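Local structure of phenylalanine ammonia-lyase (1Y2M) at the interface of chains A and B and the interface of chains A and C. The protein catalyses the non-oxidative deamination of L-phenylalanine to trans-cinnamate and of L-tyrosine to p-coumarate, working as a homotetramer that is a dimer of dimers. Coordinates in Å, arbitrary orientation; residue numbers count along the deposited sequence, not the author numbering. Chains: chain A/B/C, Phenylalanine ammonia-lyase.

Contact 1: the interface of chains A and B. Residues chain A 363, 366-367; chain B 211, 410-411, 413-414.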
# COMPACT_ATOMS: atom_id res chain seq x y z
N TYR A 363 -10.26 16.01 19.09
CA TYR A 363 -10.51 14.57 18.99
C TYR A 363 -9.43 13.64 19.51
O TYR A 363 -9.74 12.52 19.98
CB TYR A 363 -10.80 14.24 17.52
CG TYR A 363 -12.11 14.69 17.01
CD1 TYR A 363 -12.94 15.59 17.71
CD2 TYR A 363 -12.51 14.25 15.77
CE1 TYR A 363 -14.16 15.97 17.15
CE2 TYR A 363 -13.70 14.63 15.22
CZ TYR A 363 -14.49 15.49 15.88
OH TYR A 363 -15.66 15.85 15.28
N ARG A 366 -10.59 13.50 23.12
CA ARG A 366 -12.00 13.25 23.34
C ARG A 366 -12.51 11.94 22.65
O ARG A 366 -13.47 11.34 23.12
CB ARG A 366 -12.85 14.46 22.95
CG ARG A 366 -14.30 14.26 23.11
CD ARG A 366 -15.05 15.57 23.21
NE ARG A 366 -14.72 16.53 22.18
CZ ARG A 366 -15.49 16.79 21.12
NH1 ARG A 366 -16.65 16.18 20.94
NH2 ARG A 366 -15.13 17.75 20.27
N THR A 367 -11.86 11.53 21.56
CA THR A 367 -12.28 10.33 20.82
C THR A 367 -11.36 9.15 21.03
O THR A 367 -11.49 8.14 20.31
CB THR A 367 -12.55 10.58 19.29
OG1 THR A 367 -11.31 10.68 18.57
CG2 THR A 367 -13.43 11.81 19.05
N ALA B 211 -15.93 11.25 10.98
CA ALA B 211 -15.77 11.59 12.43
C ALA B 211 -16.91 12.60 12.69
CB ALA B 211 -14.41 12.10 12.73
N GLY B 410 -18.68 13.80 24.28
CA GLY B 410 -17.89 12.62 23.98
C GLY B 410 -17.54 12.51 22.52
O GLY B 410 -17.45 13.52 21.83
N GLY B 411 -17.34 11.27 22.06
CA GLY B 411 -16.75 11.01 20.77
C GLY B 411 -17.39 9.86 20.04
O GLY B 411 -16.75 9.22 19.19
N PHE B 413 -19.32 9.59 17.61
CA PHE B 413 -19.38 9.74 16.18
C PHE B 413 -18.09 9.29 15.45
O PHE B 413 -18.04 9.34 14.24
CB PHE B 413 -19.65 11.21 15.88
CG PHE B 413 -18.75 12.14 16.67
CD1 PHE B 413 -17.39 12.26 16.39
CD2 PHE B 413 -19.23 12.83 17.75
CE1 PHE B 413 -16.57 13.09 17.11
CE2 PHE B 413 -18.41 13.65 18.47
CZ PHE B 413 -17.08 13.78 18.16
N GLN B 414 -17.04 8.93 16.21
CA GLN B 414 -15.77 8.53 15.62
C GLN B 414 -15.92 7.08 15.17
O GLN B 414 -15.79 6.16 15.99
CB GLN B 414 -14.66 8.71 16.66
CG GLN B 414 -13.27 8.35 16.21
CD GLN B 414 -12.74 9.33 15.19
OE1 GLN B 414 -12.98 9.18 13.99
NE2 GLN B 414 -12.00 10.33 15.65
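In the composite active site of this PAL/histidase family enzyme, A:Tyr363, A:Arg366 and A:Thr367 meet B:Phe413 and B:Gln414 beside B:Ala211, the alanine that enters the Ala-Ser-Gly-derived imidazolinone (MIO) electrophile. The phenol end of A:Tyr363 rests against one rim of the B:Phe413 ring, CZ lying 3.4 Å from B:Phe413 CE1, while its CE2 lies 3.6 Å from the CB methyl of B:Ala211. A:Arg366, expected from relatives to bind cinnamate, leaves its backbone with CG anti to N (chi1 178°) and bends at chi3. Its guanidinium NH1 thereby reaches the carbonyl O of B:Gly410 at 2.9 Å, almost in line with the C=O, and also lies at the edge of the B:Phe413 ring, in its plane. The hydroxyl OG1 of A:Thr367 accepts a nearly straight bond (174°) from the amide NE2 of B:Gln414 at 3.0 Å, the acceptor lying in the amide plane. The same hydroxyl donates to A:Tyr363 O at 2.8 Å, so one oxygen ties the partner's amide to the short helix. On chain A the patch spans helix 363-366 and the loop residue A:Thr367 that links it to helix 368-391; on chain B it takes the loop between strand 406-408 and helix 416-443, with B:Ala211 from the imidazolinone loop.

Contact 2: the interface of chains A and C. Residues chain A 209, 491-493, 505, 508; chain C 475-476, 479.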
# COMPACT_ATOMS: atom_id res chain seq x y z
N ILE A 209 8.44 -18.67 2.99
CA ILE A 209 7.09 -18.16 2.69
C ILE A 209 6.05 -18.63 3.71
O ILE A 209 4.88 -18.36 3.58
CB ILE A 209 6.63 -18.55 1.25
CG1 ILE A 209 6.58 -20.06 1.11
CG2 ILE A 209 7.51 -17.80 0.16
CD1 ILE A 209 6.19 -20.39 -0.31
N HIS A 491 0.96 -10.14 -1.39
CA HIS A 491 2.13 -10.28 -2.28
C HIS A 491 2.54 -11.74 -2.48
O HIS A 491 3.66 -12.03 -2.86
CB HIS A 491 3.24 -9.40 -1.75
CG HIS A 491 2.90 -7.96 -1.85
ND1 HIS A 491 2.91 -7.31 -3.06
CD2 HIS A 491 2.37 -7.10 -0.94
CE1 HIS A 491 2.44 -6.08 -2.88
NE2 HIS A 491 2.13 -5.92 -1.60
N VAL A 492 1.57 -12.64 -2.36
CA VAL A 492 1.82 -14.10 -2.50
C VAL A 492 2.21 -14.43 -3.92
O VAL A 492 1.49 -14.01 -4.89
CB VAL A 492 0.55 -14.87 -2.11
CG1 VAL A 492 0.70 -16.38 -2.44
CG2 VAL A 492 0.27 -14.62 -0.62
N GLN A 493 3.33 -15.13 -4.07
CA GLN A 493 3.83 -15.66 -5.35
C GLN A 493 3.51 -17.14 -5.51
O GLN A 493 3.36 -17.86 -4.53
CB GLN A 493 5.35 -15.43 -5.45
CG GLN A 493 5.79 -13.94 -5.22
CD GLN A 493 5.18 -13.05 -6.33
OE1 GLN A 493 5.22 -13.43 -7.53
NE2 GLN A 493 4.54 -11.93 -5.95
N LEU A 505 3.04 -16.14 4.20
CA LEU A 505 4.00 -15.07 4.39
C LEU A 505 4.03 -14.56 5.84
O LEU A 505 4.47 -13.41 6.13
CB LEU A 505 3.74 -13.91 3.40
CG LEU A 505 3.80 -14.25 1.91
CD1 LEU A 505 3.35 -13.00 1.06
CD2 LEU A 505 5.14 -14.80 1.48
N ILE A 508 7.48 -13.02 7.27
CA ILE A 508 7.74 -11.68 6.70
C ILE A 508 6.82 -10.65 7.40
O ILE A 508 7.25 -9.58 7.85
CB ILE A 508 7.58 -11.66 5.17
CG1 ILE A 508 8.63 -12.55 4.52
CG2 ILE A 508 7.69 -10.19 4.66
CD1 ILE A 508 8.33 -12.94 3.06
N ALA C 475 10.56 -16.82 -4.16
CA ALA C 475 9.21 -16.32 -3.93
C ALA C 475 9.16 -15.37 -2.72
O ALA C 475 8.55 -14.29 -2.79
CB ALA C 475 8.26 -17.46 -3.76
N ALA C 476 9.76 -15.80 -1.61
CA ALA C 476 9.79 -14.98 -0.41
C ALA C 476 10.44 -13.61 -0.65
O ALA C 476 9.93 -12.58 -0.20
CB ALA C 476 10.51 -15.71 0.69
N SER C 479 8.02 -11.48 -2.72
CA SER C 479 6.90 -10.99 -1.92
C SER C 479 7.34 -9.78 -1.11
O SER C 479 6.65 -8.77 -1.00
CB SER C 479 6.43 -12.08 -0.99
OG SER C 479 5.86 -13.15 -1.71
O HOH W 1 5.12 -15.90 -2.02
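C:Ser479 projects from helix 468-484 of one subunit into a cup formed by A:His491, A:Gln493 and A:Leu505 of its neighbour, a helix packed against a mainly loop surface within the tetramer of this PAL/histidase family enzyme. Its CB packs on the isobutyl end of A:Leu505, with CD1 of that leucine 3.8 Å from C:Ser479 CB. From CB the side chain turns so that OG stands anti to the carbonyl carbon (chi1 -67°), which directs the hydroxyl both back along its own helix and out to chain A. OG can donate to A:His491 O, at 2.7 Å, and to C:Ala475 O one turn earlier, at 3.1 Å; its one hydrogen must be shared or alternate between them. Water 1 lies 2.9 Å from C:Ser479 OG and 2.8 Å from the backbone A:Gln493 N, linking the hydroxyl to the loop a second time. The carbonyl of A:His491 is gripped from both faces: C:Ser479 OG sits above its plane on one, and the amide NE2 of A:Gln493, folded back by a bend at chi2 (-64°), approaches the other at 3.2 Å. A:Gln493 CG itself lies beside the hydroxyl. About one turn back toward the start of the helix, the methyl CG2 of A:Ile209 covers the backbone of C:Ala476, reaching its CA at 3.7 Å, and A:Ile508 CD1 faces the carbonyl of the same alanine.

Contact 3: the interface of chains A and B. Residues chain A 36-38; chain B 34, 380-381, 384-385.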
# COMPACT_ATOMS: atom_id res chain seq x y z
N HIS A 36 -12.03 -14.50 20.72
CA HIS A 36 -12.29 -14.26 19.28
C HIS A 36 -13.41 -13.26 19.00
O HIS A 36 -13.54 -12.75 17.87
CB HIS A 36 -12.59 -15.59 18.56
CG HIS A 36 -11.40 -16.49 18.42
ND1 HIS A 36 -11.21 -17.59 19.24
CD2 HIS A 36 -10.38 -16.50 17.54
CE1 HIS A 36 -10.09 -18.20 18.89
NE2 HIS A 36 -9.57 -17.56 17.86
N LEU A 37 -14.23 -12.99 20.00
CA LEU A 37 -15.17 -11.89 19.91
C LEU A 37 -15.03 -10.83 21.01
O LEU A 37 -14.55 -11.11 22.13
CB LEU A 37 -16.59 -12.46 20.02
CG LEU A 37 -16.81 -13.39 18.82
CD1 LEU A 37 -17.78 -14.53 19.15
CD2 LEU A 37 -17.14 -12.53 17.55
N PRO A 38 -15.52 -9.62 20.72
CA PRO A 38 -15.60 -8.65 21.83
C PRO A 38 -16.40 -9.15 23.06
O PRO A 38 -17.50 -9.67 22.92
CB PRO A 38 -16.33 -7.46 21.19
CG PRO A 38 -16.13 -7.63 19.62
CD PRO A 38 -16.09 -9.11 19.46
N GLY B 34 -22.97 -12.05 16.17
CA GLY B 34 -21.55 -12.25 15.80
C GLY B 34 -20.75 -12.69 17.02
O GLY B 34 -21.33 -12.87 18.13
N ILE B 380 -16.73 -12.89 11.17
CA ILE B 380 -17.59 -13.06 12.35
C ILE B 380 -17.38 -11.97 13.44
O ILE B 380 -18.32 -11.46 14.07
CB ILE B 380 -17.37 -14.46 12.93
CG1 ILE B 380 -17.78 -15.52 11.89
CG2 ILE B 380 -18.07 -14.67 14.29
CD1 ILE B 380 -17.46 -16.93 12.34
N HIS B 381 -16.11 -11.61 13.63
CA HIS B 381 -15.80 -10.48 14.52
C HIS B 381 -16.43 -9.18 14.02
O HIS B 381 -17.15 -8.46 14.77
CB HIS B 381 -14.27 -10.33 14.60
CG HIS B 381 -13.82 -9.31 15.60
ND1 HIS B 381 -13.76 -7.96 15.31
CD2 HIS B 381 -13.34 -9.46 16.86
CE1 HIS B 381 -13.28 -7.32 16.37
NE2 HIS B 381 -13.02 -8.19 17.32
N ALA B 384 -19.99 -8.99 14.83
CA ALA B 384 -20.27 -8.60 16.21
C ALA B 384 -20.14 -7.09 16.39
O ALA B 384 -20.98 -6.45 17.04
CB ALA B 384 -19.37 -9.32 17.14
N VAL B 385 -19.10 -6.51 15.80
CA VAL B 385 -18.85 -5.05 15.92
C VAL B 385 -20.00 -4.24 15.28
O VAL B 385 -20.57 -3.29 15.88
CB VAL B 385 -17.47 -4.69 15.33
CG1 VAL B 385 -17.29 -3.20 15.27
CG2 VAL B 385 -16.37 -5.39 16.08
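The imidazole of B:His381 has the carbonyl O of A:His36 at its edge, in the ring plane, 3.5 Å from CD2, while the pyrrolidine of A:Pro38 lies at a slant over one face, toward the CD2-NE2 rim. This is a loop-on-helix contact between subunits of a PAL/histidase family lyase: the loop 36-38 of chain A lies over helix 368-391 of chain B. The proline touches the imidazole with two of its ring carbons, CD lying 3.8 Å from B:His381 CD2 and CG 3.9 Å from B:His381 NE2. B:His381 can meet both residues because its CG stands anti to the backbone N (chi1 -173°), swinging the ring out from the helix toward the loop. CD of A:Pro38 also rests on the methyl of B:Ala384, one turn on, and CG faces B:Val385 CG2 more loosely, the two side chains crossing at about a right angle. Between the two rings and the partner's N-terminal segment, A:Leu37 pushes its isobutyl group against the same helix. One of its methyls, CD2, does most of this work: it lies 3.9 Å from B:Ala384 CB, 4.0 Å from the branch methyl CG2 of B:Ile380, and 3.9 Å from B:His381 CA, which places it over the groove between successive turns. The same methyl meets the backbone of B:Gly34, its carbonyl carbon 3.6 Å away, and CD1 approaches that glycine from farther off.

Contact 1 and contact 3 belong to the same two-fold A-B interface, their C-alpha centres about 22 Å apart, whereas contact 2 joins A to C and lies about 38 Å from contact 1 and 29 Å from contact 3. Helix 368-391, whose chain B copy receives the loop in contact 3, begins in each chain directly after the threonine that serves contact 1 as A:Thr367. Contact 2 brings helix 468-484 of C against the segment of A that carries the imidazolinone, A:Ile209 lying two residues before its alanine. Chain A thus meets two neighbours at once in the homotetramer, with active-site segments built into both interfaces.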